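Long-range contact in putative glutathione S-transferase (Corynebacterium glutamicum, PDB 3M1G), which probably acts as a glutathione transferase of the ECM4-like, omega-related branch of the glutathione S-transferase superfamily: residues A[29-41]-A[150-164]. Numbering follows the deposited sequence.
Sequences NYIDDRIVADVPA and VTNDYPSITIDFNLE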
ATOM      1  N   ASN A  29      23.673  23.214 -12.227  1.00 50.26           N
ATOM      2  CA  ASN A  29      24.908  22.585 -12.804  1.00 50.01           C
ATOM      3  C   ASN A  29      24.533  21.403 -13.708  1.00 48.13           C
ATOM      4  O   ASN A  29      25.091  20.317 -13.561  1.00 49.02           O
ATOM      5  CB  ASN A  29      25.913  22.162 -11.689  1.00 50.71           C
ATOM      6  CG  ASN A  29      25.229  21.479 -10.475  1.00 53.40           C
ATOM      7  OD1 ASN A  29      24.766  20.331 -10.557  1.00 56.40           O
ATOM      8  ND2 ASN A  29      25.169  22.202  -9.339  1.00 57.94           N
ATOM      9  N   TYR A  30      23.570  21.627 -14.612  1.00 45.19           N
ATOM     10  CA  TYR A  30      23.272  20.709 -15.716  1.00 43.05           C
ATOM     11  C   TYR A  30      24.423  20.651 -16.779  1.00 40.02           C
ATOM     12  O   TYR A  30      24.744  21.682 -17.432  1.00 39.68           O
ATOM     13  CB  TYR A  30      21.995  21.155 -16.403  1.00 43.32           C
ATOM     14  CG  TYR A  30      21.644  20.297 -17.592  1.00 45.34           C
ATOM     15  CD1 TYR A  30      21.458  18.921 -17.445  1.00 45.61           C
ATOM     16  CD2 TYR A  30      21.512  20.857 -18.872  1.00 47.06           C
ATOM     17  CE1 TYR A  30      21.138  18.126 -18.532  1.00 45.86           C
ATOM     18  CE2 TYR A  30      21.177  20.073 -19.967  1.00 46.90           C
ATOM     19  CZ  TYR A  30      20.994  18.709 -19.789  1.00 47.07           C
ATOM     20  OH  TYR A  30      20.659  17.932 -20.871  1.00 47.46           O
ATOM     21  N   ILE A  31      25.041  19.475 -16.930  1.00 35.58           N
ATOM     22  CA  ILE A  31      26.222  19.311 -17.779  1.00 32.19           C
ATOM     23  C   ILE A  31      25.933  18.259 -18.834  1.00 29.64           C
ATOM     24  O   ILE A  31      25.719  17.082 -18.499  1.00 28.63           O
ATOM     25  CB  ILE A  31      27.448  18.886 -16.960  1.00 33.00           C
ATOM     26  CG1 ILE A  31      27.595  19.760 -15.713  1.00 35.25           C
ATOM     27  CG2 ILE A  31      28.725  18.982 -17.795  1.00 30.54           C
ATOM     28  CD1 ILE A  31      28.966  19.658 -15.098  1.00 38.46           C
ATOM     29  N   ASP A  32      25.911  18.684 -20.096  1.00 26.76           N
ATOM     30  CA  ASP A  32      25.524  17.820 -21.215  1.00 26.35           C
ATOM     31  C   ASP A  32      26.615  17.674 -22.266  1.00 24.82           C
ATOM     32  O   ASP A  32      26.316  17.555 -23.454  1.00 25.00           O
ATOM     33  CB  ASP A  32      24.198  18.289 -21.868  1.00 26.63           C
ATOM     34  CG  ASP A  32      24.293  19.692 -22.441  1.00 28.87           C
ATOM     35  OD1 ASP A  32      25.229  20.440 -22.051  1.00 29.18           O
ATOM     36  OD2 ASP A  32      23.444  20.061 -23.287  1.00 33.67           O
ATOM     37  N   ASP A  33      27.886  17.653 -21.843  1.00 23.76           N
ATOM     38  CA  ASP A  33      28.952  17.158 -22.722  1.00 22.60           C
ATOM     39  C   ASP A  33      28.651  15.697 -23.009  1.00 21.71           C
ATOM     40  O   ASP A  33      27.804  15.109 -22.351  1.00 20.14           O
ATOM     41  CB  ASP A  33      30.343  17.246 -22.064  1.00 22.84           C
ATOM     42  CG  ASP A  33      30.853  18.644 -21.936  1.00 24.49           C
ATOM     43  OD1 ASP A  33      30.197  19.604 -22.436  1.00 25.56           O
ATOM     44  OD2 ASP A  33      31.964  18.796 -21.360  1.00 26.20           O
ATOM     45  N   ARG A  34      29.345  15.108 -23.986  1.00 21.03           N
ATOM     46  CA  ARG A  34      29.122  13.707 -24.355  1.00 21.93           C
ATOM     47  C   ARG A  34      30.469  13.032 -24.563  1.00 21.38           C
ATOM     48  O   ARG A  34      31.454  13.703 -24.920  1.00 20.42           O
ATOM     49  CB  ARG A  34      28.276  13.619 -25.634  1.00 22.70           C
ATOM     50  CG  ARG A  34      26.821  14.058 -25.428  1.00 23.77           C
ATOM     51  CD  ARG A  34      26.024  14.029 -26.769  1.00 26.94           C
ATOM     52  NE  ARG A  34      26.094  12.671 -27.321  1.00 27.83           N
ATOM     53  CZ  ARG A  34      26.267  12.358 -28.611  1.00 29.07           C
ATOM     54  NH1 ARG A  34      26.368  13.283 -29.544  1.00 29.34           N
ATOM     55  NH2 ARG A  34      26.359  11.084 -28.978  1.00 26.99           N
ATOM     56  N   ILE A  35      30.520  11.739 -24.265  1.00 20.10           N
ATOM     57  CA  ILE A  35      31.674  10.923 -24.549  1.00 20.69           C
ATOM     58  C   ILE A  35      31.380  10.131 -25.824  1.00 20.50           C
ATOM     59  O   ILE A  35      30.401   9.393 -25.872  1.00 21.51           O
ATOM     60  CB  ILE A  35      32.049   9.976 -23.382  1.00 21.07           C
ATOM     61  CG1 ILE A  35      31.985  10.702 -22.034  1.00 22.31           C
ATOM     62  CG2 ILE A  35      33.480   9.450 -23.590  1.00 19.99           C
ATOM     63  CD1 ILE A  35      32.465   9.892 -20.815  1.00 20.46           C
ATOM     64  N   VAL A  36      32.198  10.321 -26.852  1.00 20.38           N
ATOM     65  CA  VAL A  36      31.915   9.806 -28.179  1.00 20.75           C
ATOM     66  C   VAL A  36      33.088   9.057 -28.825  1.00 21.65           C
ATOM     67  O   VAL A  36      34.253   9.231 -28.461  1.00 21.46           O
ATOM     68  CB  VAL A  36      31.433  10.924 -29.133  1.00 21.16           C
ATOM     69  CG1 VAL A  36      30.215  11.653 -28.535  1.00 20.28           C
ATOM     70  CG2 VAL A  36      32.572  11.913 -29.463  1.00 20.80           C
ATOM     71  N   ALA A  37      32.722   8.212 -29.781  1.00 22.53           N
ATOM     72  CA  ALA A  37      33.646   7.394 -30.559  1.00 23.76           C
ATOM     73  C   ALA A  37      34.487   8.211 -31.533  1.00 23.96           C
ATOM     74  O   ALA A  37      35.619   7.812 -31.814  1.00 24.83           O
ATOM     75  CB  ALA A  37      32.879   6.288 -31.324  1.00 23.04           C
ATOM     76  N   ASP A  38      34.005   9.353 -32.022  1.00 24.63           N
ATOM     77  CA  ASP A  38      34.780  10.086 -33.051  0.50 25.70           C
ATOM     78  C   ASP A  38      35.708  11.176 -32.489  1.00 25.59           C
ATOM     79  O   ASP A  38      36.186  12.039 -33.223  1.00 27.12           O
ATOM     80  CB  ASP A  38      33.878  10.639 -34.162  0.50 26.81           C
ATOM     81  CG  ASP A  38      32.828  11.601 -33.653  0.50 28.18           C
ATOM     82  OD1 ASP A  38      32.782  11.848 -32.446  0.50 33.72           O
ATOM     83  OD2 ASP A  38      32.026  12.110 -34.461  0.50 34.73           O
ATOM     84  N   VAL A  39      35.972  11.137 -31.191  1.00 24.07           N
ATOM     85  CA  VAL A  39      37.046  11.918 -30.626  1.00 22.72           C
ATOM     86  C   VAL A  39      38.056  10.879 -30.111  1.00 22.26           C
ATOM     87  O   VAL A  39      37.695   9.919 -29.421  1.00 21.22           O
ATOM     88  CB  VAL A  39      36.579  12.872 -29.514  1.00 23.04           C
ATOM     89  CG1 VAL A  39      37.767  13.523 -28.840  1.00 18.61           C
ATOM     90  CG2 VAL A  39      35.598  13.895 -30.045  1.00 21.21           C
ATOM     91  N   PRO A  40      39.326  11.057 -30.458  1.00 22.15           N
ATOM     92  CA  PRO A  40      40.265   9.978 -30.185  1.00 22.28           C
ATOM     93  C   PRO A  40      40.843   9.959 -28.773  1.00 21.33           C
ATOM     94  O   PRO A  40      40.935  10.974 -28.096  1.00 21.86           O
ATOM     95  CB  PRO A  40      41.357  10.192 -31.221  1.00 22.31           C
ATOM     96  CG  PRO A  40      41.273  11.639 -31.595  1.00 24.30           C
ATOM     97  CD  PRO A  40      39.821  12.001 -31.467  1.00 23.34           C
ATOM     98  N   ALA A  41      41.310   8.793 -28.381  1.00 20.92           N
ATOM     99  CA  ALA A  41      41.736   8.530 -27.015  1.00 20.28           C
ATOM    100  C   ALA A  41      42.900   9.435 -26.648  1.00 20.06           C
ATOM    101  O   ALA A  41      43.814   9.632 -27.448  1.00 19.92           O
ATOM    102  CB  ALA A  41      42.119   7.055 -26.879  1.00 20.48           C
ATOM    103  N   VAL A 150      31.976  15.246 -16.412  1.00 24.50           N
ATOM    104  CA  VAL A 150      31.828  15.230 -17.865  1.00 23.00           C
ATOM    105  C   VAL A 150      30.381  15.409 -18.269  1.00 23.78           C
ATOM    106  O   VAL A 150      30.062  16.279 -19.093  1.00 24.62           O
ATOM    107  CB  VAL A 150      32.411  13.923 -18.442  1.00 22.67           C
ATOM    108  CG1 VAL A 150      32.186  13.860 -19.944  1.00 21.22           C
ATOM    109  CG2 VAL A 150      33.904  13.829 -18.052  1.00 20.37           C
ATOM    110  N   THR A 151      29.487  14.627 -17.672  1.00 23.00           N
ATOM    111  CA  THR A 151      28.078  14.767 -17.967  1.00 23.48           C
ATOM    112  C   THR A 151      27.185  14.250 -16.839  1.00 23.56           C
ATOM    113  O   THR A 151      27.509  13.263 -16.181  1.00 23.42           O
ATOM    114  CB  THR A 151      27.665  13.986 -19.260  1.00 24.46           C
ATOM    115  OG1 THR A 151      26.232  13.863 -19.319  1.00 21.49           O
ATOM    116  CG2 THR A 151      28.299  12.612 -19.287  1.00 21.94           C
ATOM    117  N   ASN A 152      26.051  14.914 -16.654  1.00 24.19           N
ATOM    118  CA  ASN A 152      24.968  14.404 -15.808  1.00 25.74           C
ATOM    119  C   ASN A 152      23.649  14.340 -16.571  1.00 26.21           C
ATOM    120  O   ASN A 152      22.573  14.316 -15.984  1.00 27.06           O
ATOM    121  CB  ASN A 152      24.802  15.214 -14.495  1.00 25.61           C
ATOM    122  CG  ASN A 152      24.686  16.684 -14.717  1.00 27.46           C
ATOM    123  OD1 ASN A 152      24.143  17.134 -15.721  1.00 28.28           O
ATOM    124  ND2 ASN A 152      25.222  17.474 -13.768  1.00 29.33           N
ATOM    125  N   ASP A 153      23.732  14.303 -17.891  1.00 27.17           N
ATOM    126  CA  ASP A 153      22.554  14.183 -18.700  1.00 27.63           C
ATOM    127  C   ASP A 153      22.213  12.688 -18.874  1.00 26.82           C
ATOM    128  O   ASP A 153      22.682  12.014 -19.825  1.00 26.05           O
ATOM    129  CB  ASP A 153      22.780  14.870 -20.030  1.00 29.17           C
ATOM    130  CG  ASP A 153      21.548  14.810 -20.907  1.00 32.36           C
ATOM    131  OD1 ASP A 153      20.512  15.293 -20.466  1.00 35.65           O
ATOM    132  OD2 ASP A 153      21.625  14.257 -22.005  1.00 40.01           O
ATOM    133  N   TYR A 154      21.413  12.174 -17.948  1.00 25.56           N
ATOM    134  CA  TYR A 154      21.241  10.716 -17.810  1.00 25.68           C
ATOM    135  C   TYR A 154      20.609  10.030 -19.051  1.00 24.70           C
ATOM    136  O   TYR A 154      21.020   8.908 -19.374  1.00 24.16           O
ATOM    137  CB  TYR A 154      20.556  10.308 -16.464  1.00 26.33           C
ATOM    138  CG  TYR A 154      19.212  10.924 -16.291  1.00 26.32           C
ATOM    139  CD1 TYR A 154      18.093  10.329 -16.853  1.00 29.45           C
ATOM    140  CD2 TYR A 154      19.063  12.138 -15.647  1.00 28.31           C
ATOM    141  CE1 TYR A 154      16.862  10.926 -16.782  1.00 29.01           C
ATOM    142  CE2 TYR A 154      17.814  12.764 -15.559  1.00 30.75           C
ATOM    143  CZ  TYR A 154      16.719  12.135 -16.139  1.00 32.13           C
ATOM    144  OH  TYR A 154      15.483  12.678 -16.060  1.00 34.53           O
ATOM    145  N   PRO A 155      19.694  10.708 -19.793  1.00 24.78           N
ATOM    146  CA  PRO A 155      19.228  10.067 -21.054  1.00 25.32           C
ATOM    147  C   PRO A 155      20.349   9.839 -22.101  1.00 25.49           C
ATOM    148  O   PRO A 155      20.393   8.770 -22.709  1.00 25.64           O
ATOM    149  CB  PRO A 155      18.183  11.039 -21.603  1.00 25.82           C
ATOM    150  CG  PRO A 155      17.745  11.889 -20.344  1.00 25.54           C
ATOM    151  CD  PRO A 155      19.010  12.006 -19.550  1.00 24.97           C
ATOM    152  N   SER A 156      21.259  10.789 -22.288  1.00 24.65           N
ATOM    153  CA  SER A 156      22.316  10.568 -23.235  1.00 24.66           C
ATOM    154  C   SER A 156      23.383   9.614 -22.716  1.00 24.47           C
ATOM    155  O   SER A 156      24.053   8.945 -23.517  1.00 23.06           O
ATOM    156  CB  SER A 156      22.924  11.893 -23.754  1.00 25.91           C
ATOM    157  OG  SER A 156      23.650  12.523 -22.752  1.00 27.66           O
ATOM    158  N   ILE A 157      23.493   9.450 -21.400  1.00 23.76           N
ATOM    159  CA  ILE A 157      24.472   8.526 -20.865  1.00 23.30           C
ATOM    160  C   ILE A 157      24.199   7.113 -21.353  1.00 22.70           C
ATOM    161  O   ILE A 157      25.094   6.467 -21.859  1.00 22.46           O
ATOM    162  CB  ILE A 157      24.604   8.598 -19.312  1.00 23.93           C
ATOM    163  CG1 ILE A 157      25.277   9.910 -18.929  1.00 25.25           C
ATOM    164  CG2 ILE A 157      25.439   7.408 -18.748  1.00 22.54           C
ATOM    165  CD1 ILE A 157      25.337  10.199 -17.413  1.00 25.32           C
ATOM    166  N   THR A 158      22.966   6.631 -21.240  1.00 22.31           N
ATOM    167  CA  THR A 158      22.665   5.252 -21.605  1.00 22.01           C
ATOM    168  C   THR A 158      22.631   5.082 -23.126  1.00 21.35           C
ATOM    169  O   THR A 158      23.099   4.065 -23.644  1.00 21.04           O
ATOM    170  CB  THR A 158      21.338   4.730 -20.946  1.00 22.93           C
ATOM    171  OG1 THR A 158      20.281   5.667 -21.203  1.00 21.75           O
ATOM    172  CG2 THR A 158      21.514   4.566 -19.396  1.00 21.25           C
ATOM    173  N   ILE A 159      22.146   6.082 -23.854  1.00 21.16           N
ATOM    174  CA  ILE A 159      22.180   5.995 -25.307  1.00 21.49           C
ATOM    175  C   ILE A 159      23.632   5.905 -25.752  1.00 21.21           C
ATOM    176  O   ILE A 159      24.010   5.054 -26.556  1.00 21.43           O
ATOM    177  CB  ILE A 159      21.457   7.190 -25.988  1.00 21.47           C
ATOM    178  CG1 ILE A 159      19.973   7.181 -25.687  1.00 23.88           C
ATOM    179  CG2 ILE A 159      21.630   7.164 -27.479  1.00 21.54           C
ATOM    180  CD1 ILE A 159      19.294   5.820 -25.961  1.00 23.48           C
ATOM    181  N   ASP A 160      24.476   6.754 -25.191  1.00 21.59           N
ATOM    182  CA  ASP A 160      25.897   6.745 -25.576  1.00 21.48           C
ATOM    183  C   ASP A 160      26.629   5.473 -25.128  1.00 21.59           C
ATOM    184  O   ASP A 160      27.479   4.962 -25.869  1.00 20.73           O
ATOM    185  CB  ASP A 160      26.593   8.016 -25.108  1.00 20.00           C
ATOM    186  CG  ASP A 160      26.118   9.267 -25.894  1.00 23.57           C
ATOM    187  OD1 ASP A 160      25.404   9.125 -26.940  1.00 23.09           O
ATOM    188  OD2 ASP A 160      26.510  10.397 -25.504  1.00 24.31           O
ATOM    189  N   PHE A 161      26.294   4.930 -23.955  1.00 21.40           N
ATOM    190  CA  PHE A 161      26.861   3.605 -23.574  1.00 20.85           C
ATOM    191  C   PHE A 161      26.591   2.565 -24.688  1.00 21.09           C
ATOM    192  O   PHE A 161      27.464   1.761 -25.014  1.00 21.32           O
ATOM    193  CB  PHE A 161      26.301   3.047 -22.252  1.00 20.25           C
ATOM    194  CG  PHE A 161      26.861   3.638 -20.993  1.00 19.82           C
ATOM    195  CD1 PHE A 161      27.957   4.519 -20.972  1.00 19.64           C
ATOM    196  CD2 PHE A 161      26.254   3.315 -19.782  1.00 19.28           C
ATOM    197  CE1 PHE A 161      28.436   5.015 -19.795  1.00 18.73           C
ATOM    198  CE2 PHE A 161      26.739   3.779 -18.604  1.00 17.89           C
ATOM    199  CZ  PHE A 161      27.843   4.638 -18.584  1.00 18.61           C
ATOM    200  N   ASN A 162      25.371   2.548 -25.220  1.00 21.65           N
ATOM    201  CA  ASN A 162      24.985   1.653 -26.298  1.00 21.66           C
ATOM    202  C   ASN A 162      25.655   1.928 -27.636  1.00 22.68           C
ATOM    203  O   ASN A 162      26.088   0.995 -28.290  1.00 22.39           O
ATOM    204  CB  ASN A 162      23.463   1.677 -26.503  1.00 22.03           C
ATOM    205  CG  ASN A 162      22.732   0.860 -25.432  1.00 23.57           C
ATOM    206  OD1 ASN A 162      22.877  -0.373 -25.398  1.00 24.07           O
ATOM    207  ND2 ASN A 162      22.008   1.536 -24.525  1.00 19.64           N
ATOM    208  N   LEU A 163      25.724   3.190 -28.062  1.00 22.88           N
ATOM    209  CA  LEU A 163      26.146   3.489 -29.435  1.00 22.87           C
ATOM    210  C   LEU A 163      27.596   3.950 -29.511  1.00 22.74           C
ATOM    211  O   LEU A 163      28.270   3.625 -30.452  1.00 24.67           O
ATOM    212  CB  LEU A 163      25.242   4.556 -30.063  1.00 22.73           C
ATOM    213  CG  LEU A 163      23.736   4.261 -30.105  1.00 23.13           C
ATOM    214  CD1 LEU A 163      23.022   5.341 -30.974  1.00 21.20           C
ATOM    215  CD2 LEU A 163      23.469   2.832 -30.589  1.00 23.12           C
ATOM    216  N   GLU A 164      28.084   4.705 -28.536  1.00 21.93           N
ATOM    217  CA  GLU A 164      29.445   5.287 -28.655  1.00 21.67           C
ATOM    218  C   GLU A 164      30.512   4.339 -28.123  1.00 21.53           C
ATOM    219  O   GLU A 164      31.661   4.366 -28.586  1.00 20.76           O
ATOM    220  CB  GLU A 164      29.532   6.595 -27.886  1.00 22.24           C
ATOM    221  CG  GLU A 164      28.589   7.700 -28.402  1.00 21.35           C
ATOM    222  CD  GLU A 164      28.748   7.986 -29.884  1.00 24.50           C
ATOM    223  OE1 GLU A 164      29.901   7.996 -30.428  1.00 21.48           O
ATOM    224  OE2 GLU A 164      27.694   8.218 -30.506  1.00 25.94           O
TER
HETATM  225  O   HOH W   1      23.774  15.352 -24.096  1.00 41.82           O
HETATM  226  O   HOH W   2      26.179  12.203 -22.027  1.00 30.32           O
HETATM  227  O   HOH W   3      28.007  10.600 -23.273  1.00 21.66           O
HETATM  228  O   HOH W   4      30.920   9.385 -32.425  1.00 32.74           O
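Asn152 and Asp153, in the turn between the last strand of the thioredoxin-like domain and helix 154-163, receive segment 29-41, whose strand 34-36 runs nearly parallel to that helix (3° between the short axes). Three hydrogen bonds hold Asn152. Its backbone N donates to Ile31 O, while its amide, lying 20° from the plane of the Tyr30 ring, mimics a backbone partner: ND2 donates to Asn29 O at 2.9 Å, and OD1 accepts a nearly straight bond from Ile31 N at 2.8 Å. Asp153, the N-cap, is shared. Tyr30 OH donates to its OD1 (2.7 Å) from above the carboxylate plane, whereas OD2 takes a weak capping bond from Ser156 N. Thr151 OG1 accepts from Asp153 N, an ST turn leading into the helix.

Further along the helix, charges take over. Arg34, its chain bent at chi3, grips Asp160 side-on: NE reaches OD2 at 2.9 Å and NH2 reaches OD1 at 3.0 Å. NH2 also forms a longer salt bridge to Glu164 OE2, whose carboxylate stands 82° from the guanidinium plane. A water joins Asp160 OD2 to Ile35 N, giving that carboxylate a hold on the strand backbone as well. The apolar side chains of Ile35 and Val150 meet through CG1 to CG1 at 3.8 Å; strand 34-36 pairs in parallel with strand 53-56. Bent at chi2, Glu164 lies alongside Val36, and the anti lone pair of its OE1 accepts from Ala37 N at 2.9 Å.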